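Local coordinates for protein lactaldehyde dehydrogenase (Methanocaldococcus jannaschii, PDB 3PQA) that oxidises lactaldehyde to lactate with NAD as the preferred coenzyme, a step in coenzyme F420 biosynthesis, working as a homotetramer, at residues Glu38-Ala43 / Asp206-Asn211; Asn215-Thr220 / Glu227-Lys232. All blocks are in the same frame, centred on the assembly; numbering follows the deposited sequence. Where two conformers were deposited one is given.

Contact 1: residues Glu38-Ala43 / Asp206-Asn211; sequences EAIDTA and DEIVVN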
loop_
_atom_site.group_PDB
_atom_site.type_symbol
_atom_site.label_atom_id
_atom_site.label_comp_id
_atom_site.label_asym_id
_atom_site.label_seq_id
_atom_site.Cartn_x
_atom_site.Cartn_y
_atom_site.Cartn_z
ATOM N N GLU B 38 -31.187 27.206 0.450
ATOM C CA GLU B 38 -30.372 28.304 -0.091
ATOM C C GLU B 38 -28.887 28.132 0.210
ATOM O O GLU B 38 -28.048 28.385 -0.645
ATOM C CB GLU B 38 -30.837 29.652 0.454
ATOM C CG GLU B 38 -32.191 30.103 -0.038
ATOM C CD GLU B 38 -32.633 31.395 0.630
ATOM O OE1 GLU B 38 -33.861 31.602 0.767
ATOM O OE2 GLU B 38 -31.747 32.195 1.025
ATOM N N ALA B 39 -28.571 27.715 1.430
ATOM C CA ALA B 39 -27.187 27.443 1.805
ATOM C C ALA B 39 -26.577 26.344 0.934
ATOM O O ALA B 39 -25.403 26.420 0.575
ATOM C CB ALA B 39 -27.092 27.070 3.263
ATOM N N ILE B 40 -27.377 25.337 0.582
ATOM C CA ILE B 40 -26.889 24.222 -0.244
ATOM C C ILE B 40 -26.705 24.683 -1.698
ATOM O O ILE B 40 -25.707 24.348 -2.338
ATOM C CB ILE B 40 -27.813 22.984 -0.130
ATOM C CG1 ILE B 40 -27.660 22.337 1.252
ATOM C CG2 ILE B 40 -27.547 21.966 -1.251
ATOM C CD1 ILE B 40 -28.758 21.352 1.598
ATOM N N ASP B 41 -27.668 25.460 -2.205
ATOM C CA ASP B 41 -27.581 26.048 -3.553
ATOM C C ASP B 41 -26.341 26.892 -3.699
ATOM O O ASP B 41 -25.653 26.822 -4.713
ATOM C CB ASP B 41 -28.791 26.936 -3.849
ATOM C CG ASP B 41 -30.052 26.149 -4.062
ATOM O OD1 ASP B 41 -29.959 24.943 -4.373
ATOM O OD2 ASP B 41 -31.148 26.739 -3.919
ATOM N N THR B 42 -26.077 27.711 -2.683
ATOM C CA THR B 42 -24.881 28.556 -2.662
ATOM C C THR B 42 -23.575 27.756 -2.567
ATOM O O THR B 42 -22.638 28.030 -3.321
ATOM C CB THR B 42 -24.997 29.670 -1.589
ATOM O OG1 THR B 42 -26.154 30.460 -1.869
ATOM C CG2 THR B 42 -23.797 30.583 -1.624
ATOM N N ALA B 43 -23.528 26.749 -1.685
ATOM C CA ALA B 43 -22.401 25.817 -1.594
ATOM C C ALA B 43 -22.072 25.178 -2.948
ATOM O O ALA B 43 -20.892 25.049 -3.320
ATOM C CB ALA B 43 -22.696 24.730 -0.536
ATOM N N ASP B 206 -32.374 17.085 8.253
ATOM C CA ASP B 206 -33.207 16.401 7.262
ATOM C C ASP B 206 -33.006 16.931 5.835
ATOM O O ASP B 206 -32.934 16.148 4.881
ATOM C CB ASP B 206 -34.686 16.501 7.648
ATOM C CG ASP B 206 -35.579 15.692 6.734
ATOM O OD1 ASP B 206 -35.574 14.446 6.857
ATOM O OD2 ASP B 206 -36.266 16.297 5.885
ATOM N N GLU B 207 -32.933 18.257 5.686
ATOM C CA GLU B 207 -32.731 18.853 4.368
ATOM C C GLU B 207 -31.371 18.467 3.769
ATOM O O GLU B 207 -31.286 18.214 2.581
ATOM C CB GLU B 207 -32.921 20.385 4.385
ATOM C CG GLU B 207 -32.840 21.034 2.996
ATOM C CD GLU B 207 -33.823 20.432 1.991
ATOM O OE1 GLU B 207 -34.934 20.035 2.392
ATOM O OE2 GLU B 207 -33.491 20.367 0.792
ATOM N N ILE B 208 -30.330 18.396 4.596
ATOM C CA ILE B 208 -29.008 17.989 4.126
ATOM C C ILE B 208 -29.033 16.546 3.606
ATOM O O ILE B 208 -28.446 16.238 2.563
ATOM C CB ILE B 208 -27.938 18.138 5.236
ATOM C CG1 ILE B 208 -27.711 19.626 5.547
ATOM C CG2 ILE B 208 -26.627 17.454 4.826
ATOM C CD1 ILE B 208 -26.728 19.891 6.691
ATOM N N VAL B 209 -29.749 15.685 4.322
ATOM C CA VAL B 209 -29.878 14.268 3.962
ATOM C C VAL B 209 -30.648 14.069 2.666
ATOM O O VAL B 209 -30.227 13.289 1.807
ATOM C CB VAL B 209 -30.540 13.458 5.107
ATOM C CG1 VAL B 209 -30.865 12.038 4.678
ATOM C CG2 VAL B 209 -29.637 13.434 6.332
ATOM N N VAL B 210 -31.767 14.781 2.516
ATOM C CA VAL B 210 -32.668 14.587 1.369
ATOM C C VAL B 210 -32.309 15.392 0.111
ATOM O O VAL B 210 -32.655 14.981 -1.001
ATOM C CB VAL B 210 -34.174 14.832 1.735
ATOM C CG1 VAL B 210 -34.609 13.921 2.884
ATOM C CG2 VAL B 210 -34.460 16.316 2.050
ATOM N N ASN B 211 -31.622 16.524 0.280
ATOM C CA ASN B 211 -31.320 17.413 -0.855
ATOM C C ASN B 211 -30.483 16.731 -1.935
ATOM O O ASN B 211 -29.397 16.227 -1.653
ATOM C CB ASN B 211 -30.602 18.673 -0.376
ATOM C CG ASN B 211 -30.628 19.778 -1.406
ATOM O OD1 ASN B 211 -30.047 19.657 -2.490
ATOM N ND2 ASN B 211 -31.302 20.878 -1.069
HETATM O O HOH W 1 -31.061 23.240 -2.598
#
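Ile40 carries nearly all of the apolar contact, reaching from helix 33-44 to Asn211 at the C-terminal end of helix 201-210. A chi1 of -71° sets Ile40 CG1 beside the backbone N and CG2 opposite N, turning CG2 and the terminal CD1 both to Asn211, whose side chain comes from the opposite direction. The two methyls lie over one face of the Asn211 amide: Ile40 CG2 is 3.6 Å from Asn211 OD1, and Ile40 CD1 is 3.7 Å from Asn211 ND2. Ile40 CD1 also borders the last helical turn, 4.4 Å from Ile208 CG1 and 4.1 Å from Glu207 O.

Asn211 ND2 makes two polar contacts. It donates to Glu207 OE2 at 2.9 Å; OE2 accepts through its anti lone pair, 26° out of the plane of the Asn211 amide, in a bent bond (N-H...O 142°). Asn211 ND2 also donates to a water at 2.8 Å, which donates to Asp41 OD1 at 2.7 Å and ties helix 33-44 to the residue that follows helix 201-210. Asn211 OD1 accepts from the backbone N of Lys213, and Arg33 pairs with Glu207. With an alanine here, Glu207 OE2 and the bridging water would probably lose the amide N-H that binds them, and a gap would open under the Ile40 methyls.

The contact joins two helices beside strand 160-165 of the Rossmann-type coenzyme-binding domain of aldehyde dehydrogenases.

Contact 2: residues Asn215-Thr220 / Glu227-Lys232; sequences NMISFT and ELITKK
Phe219 and Ile229 mark the closest approach of the two backbones, their CA atoms 8.6 Å apart, a separation bridged entirely by side chains. Residues 216-220 form an extended strand; after a short turn the chain enters helix 223-232, which comes back over one face of the sheet. Side chains alternate along the strand, so Ile217 and Phe219 point toward the helix while Ser218 between them points away. From the helix, Ile229 meets both.

The two branches of Ile229 divide the work. Ile229 CD1 lies over one face of the Phe219 ring, 3.8 Å from its centroid and 28° off the normal, which makes it a CH-pi contact. The methyl is displaced toward the root of the ring: Ile229 CD1 is 3.4 Å from Phe219 CG and 3.6 Å from Phe219 CB. Putting CG anti to the backbone N (chi1 169°) carries the phenyl out from the strand, where this methyl can cover its face. The other branch, Ile229 CG2, meets CG2 of Ile217 at 4.1 Å, a looser methyl-to-methyl touch. Val209 of helix 201-210 packs against Ile229, and Ile208 against Ile217, while Ile137 and Leu240 from the neighbouring strands touch Phe219.

On the helix itself, Thr230 OG1 donates to the carbonyl O of Glu227 at 2.6 Å, the donor tilted 15° from the carbonyl plane. Thr230 and Glu227 also pack against another subunit, on its Gly234 and Phe235 respectively.

Strand 216-220, helix 223-232 and strand 237-241 make a beta-alpha-beta unit of the Rossmann-type coenzyme domain; by similarity, the start of this helix and the residues just before it bind NAD.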
loop_
_atom_site.group_PDB
_atom_site.type_symbol
_atom_site.label_atom_id
_atom_site.label_comp_id
_atom_site.label_asym_id
_atom_site.label_seq_id
_atom_site.Cartn_x
_atom_site.Cartn_y
_atom_site.Cartn_z
ATOM N N ASN B 215 -23.836 15.389 -2.166
ATOM C CA ASN B 215 -23.270 14.198 -2.805
ATOM C C ASN B 215 -22.966 13.048 -1.850
ATOM O O ASN B 215 -22.880 11.875 -2.255
ATOM C CB ASN B 215 -22.010 14.582 -3.585
ATOM C CG ASN B 215 -22.321 15.538 -4.734
ATOM O OD1 ASN B 215 -21.999 16.724 -4.681
ATOM N ND2 ASN B 215 -22.988 15.024 -5.762
ATOM N N MET B 216 -22.791 13.397 -0.584
ATOM C CA MET B 216 -22.398 12.433 0.438
ATOM C C MET B 216 -22.901 12.886 1.791
ATOM O O MET B 216 -22.884 14.084 2.091
ATOM C CB MET B 216 -20.875 12.259 0.463
ATOM C CG MET B 216 -20.356 11.512 1.679
ATOM S SD MET B 216 -18.713 10.870 1.446
ATOM C CE MET B 216 -18.518 10.038 3.049
ATOM N N ILE B 217 -23.353 11.926 2.593
ATOM C CA ILE B 217 -23.754 12.181 3.975
ATOM C C ILE B 217 -22.788 11.447 4.882
ATOM O O ILE B 217 -22.505 10.262 4.684
ATOM C CB ILE B 217 -25.213 11.708 4.275
ATOM C CG1 ILE B 217 -26.217 12.407 3.363
ATOM C CG2 ILE B 217 -25.573 11.897 5.767
ATOM C CD1 ILE B 217 -26.158 13.913 3.427
ATOM N N SER B 218 -22.254 12.182 5.852
ATOM C CA SER B 218 -21.453 11.607 6.909
ATOM C C SER B 218 -22.091 12.031 8.218
ATOM O O SER B 218 -22.053 13.219 8.588
ATOM C CB SER B 218 -20.026 12.118 6.844
ATOM O OG SER B 218 -19.230 11.499 7.835
ATOM N N PHE B 219 -22.662 11.046 8.905
ATOM C CA PHE B 219 -23.462 11.271 10.114
ATOM C C PHE B 219 -22.872 10.486 11.264
ATOM O O PHE B 219 -22.535 9.303 11.101
ATOM C CB PHE B 219 -24.905 10.801 9.893
ATOM C CG PHE B 219 -25.731 10.750 11.153
ATOM C CD1 PHE B 219 -26.359 11.895 11.630
ATOM C CD2 PHE B 219 -25.886 9.555 11.863
ATOM C CE1 PHE B 219 -27.131 11.867 12.792
ATOM C CE2 PHE B 219 -26.661 9.516 13.032
ATOM C CZ PHE B 219 -27.275 10.678 13.498
ATOM N N THR B 220 -22.746 11.142 12.420
ATOM C CA THR B 220 -22.371 10.475 13.678
ATOM C C THR B 220 -23.479 10.777 14.690
ATOM O O THR B 220 -23.828 11.941 14.888
ATOM C CB THR B 220 -20.988 10.964 14.199
ATOM O OG1 THR B 220 -19.997 10.708 13.203
ATOM C CG2 THR B 220 -20.561 10.225 15.486
ATOM N N GLU B 227 -30.343 4.670 10.776
ATOM C CA GLU B 227 -31.207 3.779 10.003
ATOM C C GLU B 227 -32.160 4.582 9.100
ATOM O O GLU B 227 -32.322 4.266 7.918
ATOM C CB GLU B 227 -31.980 2.832 10.934
ATOM C CG GLU B 227 -32.990 1.930 10.218
ATOM C CD GLU B 227 -32.692 0.445 10.342
ATOM O OE1 GLU B 227 -32.332 -0.002 11.455
ATOM O OE2 GLU B 227 -32.863 -0.286 9.331
ATOM N N LEU B 228 -32.763 5.634 9.651
ATOM C CA LEU B 228 -33.644 6.509 8.870
ATOM C C LEU B 228 -32.892 7.231 7.739
ATOM O O LEU B 228 -33.430 7.421 6.651
ATOM C CB LEU B 228 -34.360 7.522 9.783
ATOM C CG LEU B 228 -35.729 8.042 9.333
ATOM C CD1 LEU B 228 -36.828 7.157 9.894
ATOM C CD2 LEU B 228 -35.935 9.475 9.809
ATOM N N ILE B 229 -31.642 7.617 7.987
ATOM C CA ILE B 229 -30.817 8.205 6.924
ATOM C C ILE B 229 -30.707 7.250 5.733
ATOM O O ILE B 229 -30.910 7.681 4.587
ATOM C CB ILE B 229 -29.434 8.690 7.440
ATOM C CG1 ILE B 229 -29.617 9.903 8.365
ATOM C CG2 ILE B 229 -28.487 9.029 6.291
ATOM C CD1 ILE B 229 -28.346 10.367 9.060
ATOM N N THR B 230 -30.440 5.961 5.996
ATOM C CA THR B 230 -30.351 4.958 4.902
ATOM C C THR B 230 -31.635 4.889 4.057
ATOM O O THR B 230 -31.576 4.590 2.856
ATOM C CB THR B 230 -29.917 3.524 5.369
ATOM O OG1 THR B 230 -30.961 2.905 6.130
ATOM C CG2 THR B 230 -28.646 3.570 6.200
ATOM N N LYS B 231 -32.779 5.215 4.669
ATOM C CA LYS B 231 -34.080 5.177 3.982
ATOM C C LYS B 231 -34.445 6.487 3.269
ATOM O O LYS B 231 -35.374 6.516 2.456
ATOM C CB LYS B 231 -35.207 4.779 4.950
ATOM C CG LYS B 231 -34.978 3.452 5.668
ATOM C CD LYS B 231 -36.145 3.105 6.592
ATOM C CE LYS B 231 -35.767 2.018 7.594
ATOM N NZ LYS B 231 -35.104 0.830 6.958
ATOM N N LYS B 232 -33.725 7.564 3.565
ATOM C CA LYS B 232 -34.086 8.886 3.042
ATOM C C LYS B 232 -33.021 9.541 2.163
ATOM O O LYS B 232 -33.333 10.482 1.426
ATOM C CB LYS B 232 -34.424 9.842 4.190
ATOM C CG LYS B 232 -35.766 9.605 4.853
ATOM C CD LYS B 232 -35.920 10.492 6.083
ATOM C CE LYS B 232 -35.984 11.979 5.725
ATOM N NZ LYS B 232 -37.360 12.541 5.507
#

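In the fold
Both segments of contact 1 precede those of contact 2, and helix 201-210, the second partner of contact 1, is followed directly by strand 216-220, the first of contact 2. The centres of the two contacts are about 13 Å apart. They meet directly: Asp206 OD1 forms a salt bridge with Lys232 NZ at 2.9 Å, and Ile217 CD1 packs 3.8 Å from Val209 CA. Contact 2 is the nearer to the chemistry. The Phe219 side chain is about 3 Å from that of Val225, a probable NAD-binding residue, and about 7 Å from that of Glu241, probably catalytic. In contact 1, the Ile208 side chain lies about 11 Å from that of Val225.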